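Long-range contacts in aldehyde dehydrogenase (Trypanosoma brucei, PDB 5MYP), which probably oxidises aldehydes to carboxylic acids with NAD+ as the electron acceptor: residues A[66-71]-A[310-315]; A[306-311]-A[342-347]. One frame throughout, in Å; residues are numbered along the deposited sequence. Where two conformers were deposited one is given.

Contact 1: A[66-71]-A[310-315]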
loop_
_atom_site.group_PDB
_atom_site.type_symbol
_atom_site.label_atom_id
_atom_site.label_comp_id
_atom_site.label_asym_id
_atom_site.label_seq_id
_atom_site.Cartn_x
_atom_site.Cartn_y
_atom_site.Cartn_z
ATOM N N ARG A 66 20.444 25.879 -11.352
ATOM C CA ARG A 66 21.532 26.094 -12.340
ATOM C C ARG A 66 21.708 24.890 -13.284
ATOM O O ARG A 66 22.820 24.583 -13.738
ATOM C CB ARG A 66 22.856 26.483 -11.671
ATOM C CG ARG A 66 23.796 27.260 -12.594
ATOM C CD ARG A 66 25.012 27.774 -11.855
ATOM N NE ARG A 66 25.831 26.675 -11.342
ATOM C CZ ARG A 66 26.621 26.722 -10.268
ATOM N NH1 ARG A 66 26.731 27.824 -9.529
ATOM N NH2 ARG A 66 27.307 25.636 -9.923
ATOM N N ARG A 67 20.593 24.221 -13.572
ATOM C CA ARG A 67 20.570 23.061 -14.442
ATOM C C ARG A 67 20.381 23.560 -15.873
ATOM O O ARG A 67 19.546 24.437 -16.123
ATOM C CB ARG A 67 19.436 22.131 -14.003
ATOM C CG ARG A 67 19.342 20.829 -14.772
ATOM C CD ARG A 67 19.110 19.628 -13.858
ATOM N NE ARG A 67 18.113 19.817 -12.802
ATOM C CZ ARG A 67 16.800 19.842 -12.995
ATOM N NH1 ARG A 67 16.303 19.738 -14.216
ATOM N NH2 ARG A 67 15.983 19.995 -11.963
ATOM N N HIS A 68 21.171 23.019 -16.802
ATOM C CA HIS A 68 21.113 23.423 -18.216
ATOM C C HIS A 68 19.777 23.004 -18.838
ATOM O O HIS A 68 19.226 21.959 -18.479
ATOM C CB HIS A 68 22.277 22.796 -18.996
ATOM C CG HIS A 68 22.515 23.410 -20.343
ATOM N ND1 HIS A 68 21.792 23.061 -21.463
ATOM C CD2 HIS A 68 23.420 24.329 -20.753
ATOM C CE1 HIS A 68 22.225 23.754 -22.501
ATOM N NE2 HIS A 68 23.216 24.528 -22.099
ATOM N N ARG A 69 19.270 23.834 -19.751
ATOM C CA ARG A 69 17.991 23.601 -20.442
ATOM C C ARG A 69 17.845 22.181 -20.995
ATOM O O ARG A 69 16.814 21.536 -20.812
ATOM C CB ARG A 69 17.824 24.607 -21.585
ATOM C CG ARG A 69 16.743 24.243 -22.588
ATOM C CD ARG A 69 16.678 25.255 -23.710
ATOM N NE ARG A 69 15.864 24.756 -24.814
ATOM C CZ ARG A 69 14.549 24.929 -24.946
ATOM N NH1 ARG A 69 13.843 25.611 -24.046
ATOM N NH2 ARG A 69 13.928 24.417 -26.007
ATOM N N ASP A 70 18.879 21.727 -21.695
ATOM C CA ASP A 70 18.905 20.385 -22.289
ATOM C C ASP A 70 18.835 19.271 -21.241
ATOM O O ASP A 70 18.196 18.246 -21.478
ATOM C CB ASP A 70 20.160 20.200 -23.158
ATOM C CG ASP A 70 20.176 21.115 -24.384
ATOM O OD1 ASP A 70 19.165 21.792 -24.667
ATOM O OD2 ASP A 70 21.221 21.156 -25.061
ATOM N N GLU A 71 19.486 19.472 -20.094
ATOM C CA GLU A 71 19.396 18.519 -18.980
ATOM C C GLU A 71 17.960 18.459 -18.448
ATOM O O GLU A 71 17.428 17.376 -18.207
ATOM C CB GLU A 71 20.367 18.884 -17.854
ATOM C CG GLU A 71 20.629 17.742 -16.878
ATOM C CD GLU A 71 21.746 18.042 -15.888
ATOM O OE1 GLU A 71 22.839 18.462 -16.322
ATOM O OE2 GLU A 71 21.537 17.850 -14.673
ATOM N N GLU A 310 27.325 31.204 -14.794
ATOM C CA GLU A 310 26.982 31.008 -16.215
ATOM C C GLU A 310 27.322 29.609 -16.766
ATOM O O GLU A 310 27.059 29.333 -17.938
ATOM C CB GLU A 310 27.678 32.074 -17.080
ATOM C CG GLU A 310 27.145 33.487 -16.882
ATOM C CD GLU A 310 27.975 34.550 -17.597
ATOM O OE1 GLU A 310 28.911 34.203 -18.356
ATOM O OE2 GLU A 310 27.691 35.748 -17.396
ATOM N N SER A 311 27.864 28.722 -15.928
ATOM C CA SER A 311 28.306 27.396 -16.372
ATOM C C SER A 311 27.138 26.435 -16.611
ATOM O O SER A 311 25.986 26.722 -16.261
ATOM C CB SER A 311 29.273 26.787 -15.352
ATOM O OG SER A 311 28.596 26.323 -14.195
ATOM N N ASP A 312 27.464 25.285 -17.196
ATOM C CA ASP A 312 26.491 24.223 -17.473
ATOM C C ASP A 312 26.358 23.208 -16.328
ATOM O O ASP A 312 25.675 22.189 -16.487
ATOM C CB ASP A 312 26.892 23.471 -18.748
ATOM C CG ASP A 312 26.962 24.370 -19.975
ATOM O OD1 ASP A 312 26.512 25.533 -19.917
ATOM O OD2 ASP A 312 27.474 23.900 -21.012
ATOM N N TYR A 313 27.002 23.481 -15.189
ATOM C CA TYR A 313 27.076 22.536 -14.079
ATOM C C TYR A 313 26.182 22.997 -12.918
ATOM O O TYR A 313 26.318 24.133 -12.459
ATOM C CB TYR A 313 28.520 22.391 -13.612
ATOM C CG TYR A 313 28.694 21.332 -12.553
ATOM C CD1 TYR A 313 28.580 19.981 -12.865
ATOM C CD2 TYR A 313 28.953 21.680 -11.235
ATOM C CE1 TYR A 313 28.748 19.003 -11.893
ATOM C CE2 TYR A 313 29.117 20.717 -10.256
ATOM C CZ TYR A 313 29.009 19.378 -10.587
ATOM O OH TYR A 313 29.166 18.419 -9.618
ATOM N N PRO A 314 25.269 22.121 -12.436
ATOM C CA PRO A 314 24.314 22.549 -11.403
ATOM C C PRO A 314 24.913 22.890 -10.042
ATOM O O PRO A 314 26.036 22.499 -9.722
ATOM C CB PRO A 314 23.361 21.353 -11.281
ATOM C CG PRO A 314 23.490 20.644 -12.577
ATOM C CD PRO A 314 24.929 20.782 -12.946
ATOM N N ARG A 315 24.123 23.613 -9.262
ATOM C CA ARG A 315 24.518 24.147 -7.974
ATOM C C ARG A 315 24.062 23.203 -6.857
ATOM O O ARG A 315 23.054 22.499 -7.003
ATOM C CB ARG A 315 23.901 25.554 -7.820
ATOM C CG ARG A 315 22.456 25.652 -7.345
ATOM C CD ARG A 315 22.208 26.984 -6.653
ATOM N NE ARG A 315 22.632 28.111 -7.481
ATOM C CZ ARG A 315 21.935 28.645 -8.489
ATOM N NH1 ARG A 315 20.764 28.140 -8.885
ATOM N NH2 ARG A 315 22.446 29.669 -9.165
HETATM O O HOH W 1 23.443 25.509 -16.267
HETATM O O HOH W 2 23.111 21.176 -16.101
#
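Arg66 reaches across to the loop 310-315 and grips the backbone carbonyl of Tyr313. Its CB points toward the loop and lies over one face of the Arg315 guanidinium, offset toward the rim. Arg66 CG is anti to the backbone N (chi1 -156°) and passes 4.0 Å from Tyr313 O. CD follows the same carbonyl, and the chain then bends at chi3. Arg66 NE donates to Tyr313 O at 2.8 Å, nearly along the C=O axis. Arg66 NH2 donates to Tyr313 O at 3.1 Å, from above the carbonyl plane. NE and NH2 hold the one oxygen side-on, and it lies within 5° of the guanidinium plane. NH2 also bonds Thr346 OG1 and, weakly, Pro314 O. NH1 lies beside Arg315 CB and bonds Glu309 OE1 and Thr344 O. Arg315 CB sits 3.8 Å above the centre of the Arg66 guanidinium. The two guanidinium planes are 58° apart. Glu309 OE1 also bridges to Arg315 NH2, which probably offsets the repulsion of like charges.

Further along, Asp312 OD1 lies at the edge of the His68 ring, 3.4 Å from His68 CD2. Tyr477 of the second subunit stacks on this ring, and its OH bonds Glu71 OE1. One water donates to Arg66 O and Ser311 O. A second accepts from His68 N and donates to Asp312 O and Glu71 OE1.

Arg66, with positive phi, follows helix 54-65. His68 is the N-cap of helix 69-95, His68 ND1 accepting from Asp70 N at 3.2 Å. The arrangement is a helix-to-helix turn with an N-cap, docked on a loop beside the dimer interface.

Contact 2: A[306-311]-A[342-347]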
loop_
_atom_site.group_PDB
_atom_site.type_symbol
_atom_site.label_atom_id
_atom_site.label_comp_id
_atom_site.label_asym_id
_atom_site.label_seq_id
_atom_site.Cartn_x
_atom_site.Cartn_y
_atom_site.Cartn_z
ATOM N N GLN A 306 30.864 34.971 -11.595
ATOM C CA GLN A 306 29.973 35.124 -12.747
ATOM C C GLN A 306 30.168 34.002 -13.775
ATOM O O GLN A 306 29.191 33.516 -14.345
ATOM C CB GLN A 306 30.196 36.484 -13.417
ATOM C CG GLN A 306 29.168 36.848 -14.480
ATOM C CD GLN A 306 29.462 38.190 -15.125
ATOM O OE1 GLN A 306 29.663 39.193 -14.438
ATOM N NE2 GLN A 306 29.495 38.215 -16.453
ATOM N N PHE A 307 31.419 33.602 -14.007
ATOM C CA PHE A 307 31.726 32.491 -14.919
ATOM C C PHE A 307 31.093 31.174 -14.453
ATOM O O PHE A 307 30.534 30.427 -15.266
ATOM C CB PHE A 307 33.246 32.318 -15.073
ATOM C CG PHE A 307 33.646 31.107 -15.869
ATOM C CD1 PHE A 307 33.773 31.175 -17.252
ATOM C CD2 PHE A 307 33.908 29.895 -15.230
ATOM C CE1 PHE A 307 34.144 30.054 -17.985
ATOM C CE2 PHE A 307 34.262 28.771 -15.959
ATOM C CZ PHE A 307 34.395 28.853 -17.337
ATOM N N LEU A 308 31.202 30.890 -13.155
ATOM C CA LEU A 308 30.640 29.661 -12.588
ATOM C C LEU A 308 29.111 29.676 -12.564
ATOM O O LEU A 308 28.486 28.639 -12.781
ATOM C CB LEU A 308 31.199 29.395 -11.188
ATOM C CG LEU A 308 32.694 29.056 -11.127
ATOM C CD1 LEU A 308 33.164 29.007 -9.681
ATOM C CD2 LEU A 308 32.991 27.739 -11.831
ATOM N N GLU A 309 28.515 30.843 -12.321
ATOM C CA GLU A 309 27.049 30.982 -12.367
ATOM C C GLU A 309 26.490 30.897 -13.791
ATOM O O GLU A 309 25.322 30.538 -13.967
ATOM C CB GLU A 309 26.576 32.265 -11.663
ATOM C CG GLU A 309 26.845 32.289 -10.151
ATOM C CD GLU A 309 25.911 31.421 -9.312
ATOM O OE1 GLU A 309 25.181 30.574 -9.860
ATOM O OE2 GLU A 309 25.908 31.588 -8.075
ATOM N N GLU A 310 27.325 31.204 -14.794
ATOM C CA GLU A 310 26.982 31.008 -16.215
ATOM C C GLU A 310 27.322 29.609 -16.766
ATOM O O GLU A 310 27.059 29.333 -17.938
ATOM C CB GLU A 310 27.678 32.074 -17.080
ATOM C CG GLU A 310 27.145 33.487 -16.882
ATOM C CD GLU A 310 27.975 34.550 -17.597
ATOM O OE1 GLU A 310 28.911 34.203 -18.356
ATOM O OE2 GLU A 310 27.691 35.748 -17.396
ATOM N N SER A 311 27.864 28.722 -15.928
ATOM C CA SER A 311 28.306 27.396 -16.372
ATOM C C SER A 311 27.138 26.435 -16.611
ATOM O O SER A 311 25.986 26.722 -16.261
ATOM C CB SER A 311 29.273 26.787 -15.352
ATOM O OG SER A 311 28.596 26.323 -14.195
ATOM N N GLU A 342 32.601 28.011 -2.847
ATOM C CA GLU A 342 31.523 28.182 -1.873
ATOM C C GLU A 342 30.499 29.239 -2.275
ATOM O O GLU A 342 29.298 29.014 -2.128
ATOM C CB GLU A 342 32.105 28.522 -0.495
ATOM C CG GLU A 342 31.067 28.599 0.620
ATOM C CD GLU A 342 31.656 28.498 2.016
ATOM O OE1 GLU A 342 32.892 28.373 2.158
ATOM O OE2 GLU A 342 30.866 28.537 2.978
ATOM N N ALA A 343 30.971 30.377 -2.781
ATOM C CA ALA A 343 30.091 31.497 -3.151
ATOM C C ALA A 343 29.023 31.109 -4.178
ATOM O O ALA A 343 27.877 31.538 -4.070
ATOM C CB ALA A 343 30.914 32.669 -3.672
ATOM N N THR A 344 29.413 30.295 -5.162
ATOM C CA THR A 344 28.505 29.803 -6.204
ATOM C C THR A 344 27.979 28.379 -5.937
ATOM O O THR A 344 27.321 27.799 -6.802
ATOM C CB THR A 344 29.199 29.822 -7.583
ATOM O OG1 THR A 344 30.292 28.889 -7.588
ATOM C CG2 THR A 344 29.704 31.236 -7.928
ATOM N N LEU A 345 28.269 27.828 -4.754
ATOM C CA LEU A 345 27.826 26.487 -4.338
ATOM C C LEU A 345 28.152 25.408 -5.389
ATOM O O LEU A 345 27.306 24.592 -5.763
ATOM C CB LEU A 345 26.334 26.511 -3.987
ATOM C CG LEU A 345 25.906 27.454 -2.852
ATOM C CD1 LEU A 345 24.393 27.605 -2.815
ATOM C CD2 LEU A 345 26.425 26.959 -1.508
ATOM N N THR A 346 29.397 25.437 -5.856
ATOM C CA THR A 346 29.876 24.551 -6.907
ATOM C C THR A 346 30.830 23.538 -6.295
ATOM O O THR A 346 31.802 23.930 -5.654
ATOM C CB THR A 346 30.613 25.344 -8.001
ATOM O OG1 THR A 346 29.747 26.352 -8.534
ATOM C CG2 THR A 346 31.042 24.432 -9.125
ATOM N N ILE A 347 30.531 22.250 -6.465
ATOM C CA ILE A 347 31.447 21.166 -6.100
ATOM C C ILE A 347 31.553 20.218 -7.296
ATOM O O ILE A 347 30.558 19.622 -7.703
ATOM C CB ILE A 347 30.969 20.371 -4.863
ATOM C CG1 ILE A 347 30.787 21.294 -3.650
ATOM C CG2 ILE A 347 31.954 19.242 -4.530
ATOM C CD1 ILE A 347 30.169 20.617 -2.442
#
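A type I beta turn from Glu342 to Leu345 packs here against the C-terminal end of helix 304-309. The turn leads into strand 346-353, and Leu345 and Thr346 face Asp341 as a G1 beta bulge. Leu345 N donates to Glu342 O within the turn. Thr344 carries the contact, its CB pointing toward the helix.

The side chains of Leu308 and Thr344 cross at about a right angle. Leu308 CD1 lies 3.6 Å from Thr344 OG1, and Leu308 CB is nearly as close to the same oxygen. Thr344 OG1 has a polar partner in Asp341 OD2 and is also 2.8 Å from Thr346 OG1. Both Leu308 and Thr344 are buried, and Phe291 of helix 289-296 also packs on Leu308.

Glu309 and Thr344 slide past each other in opposite directions. Glu309 CG lies 3.8 Å from Thr344 CG2. The bend at chi2 (-75°) brings Glu309 CD close to Thr344 CB and CG2. The touch is van der Waals, with the glutamate carbons and OE2 against the threonine carbons. The other carboxylate oxygen, OE1, is turned to the arginines of contact 1. After the helix, Ser311 OG donates to Leu308 O at 2.7 Å, tilted 19° from the carbonyl plane. Glu309 OE2 rests 3.7 Å from Thr344 CA.

Contacts 1 and 2 adjoin, their centres about 10 Å apart, and share Glu310 and Ser311. Both are largely buried. The more accessible residues are His68, Asp312 and Arg315 in contact 1, all partly exposed, and the exposed Ala343 in contact 2. Contact 1 borders the second subunit, whereas no other chain of the assembly touches contact 2. Their chemistry differs: 66-71 with 310-315 is held mainly by polar contacts, with arginine-to-carbonyl bonds and bridging waters, while 306-311 with 342-347 is van der Waals packing. Tyr313 OH lies 2.7 Å from Ile347 O, a probable hydrogen bond that joins the two. The loop 310-315 thus ties the turn before helix 69-95 to strand 346-353.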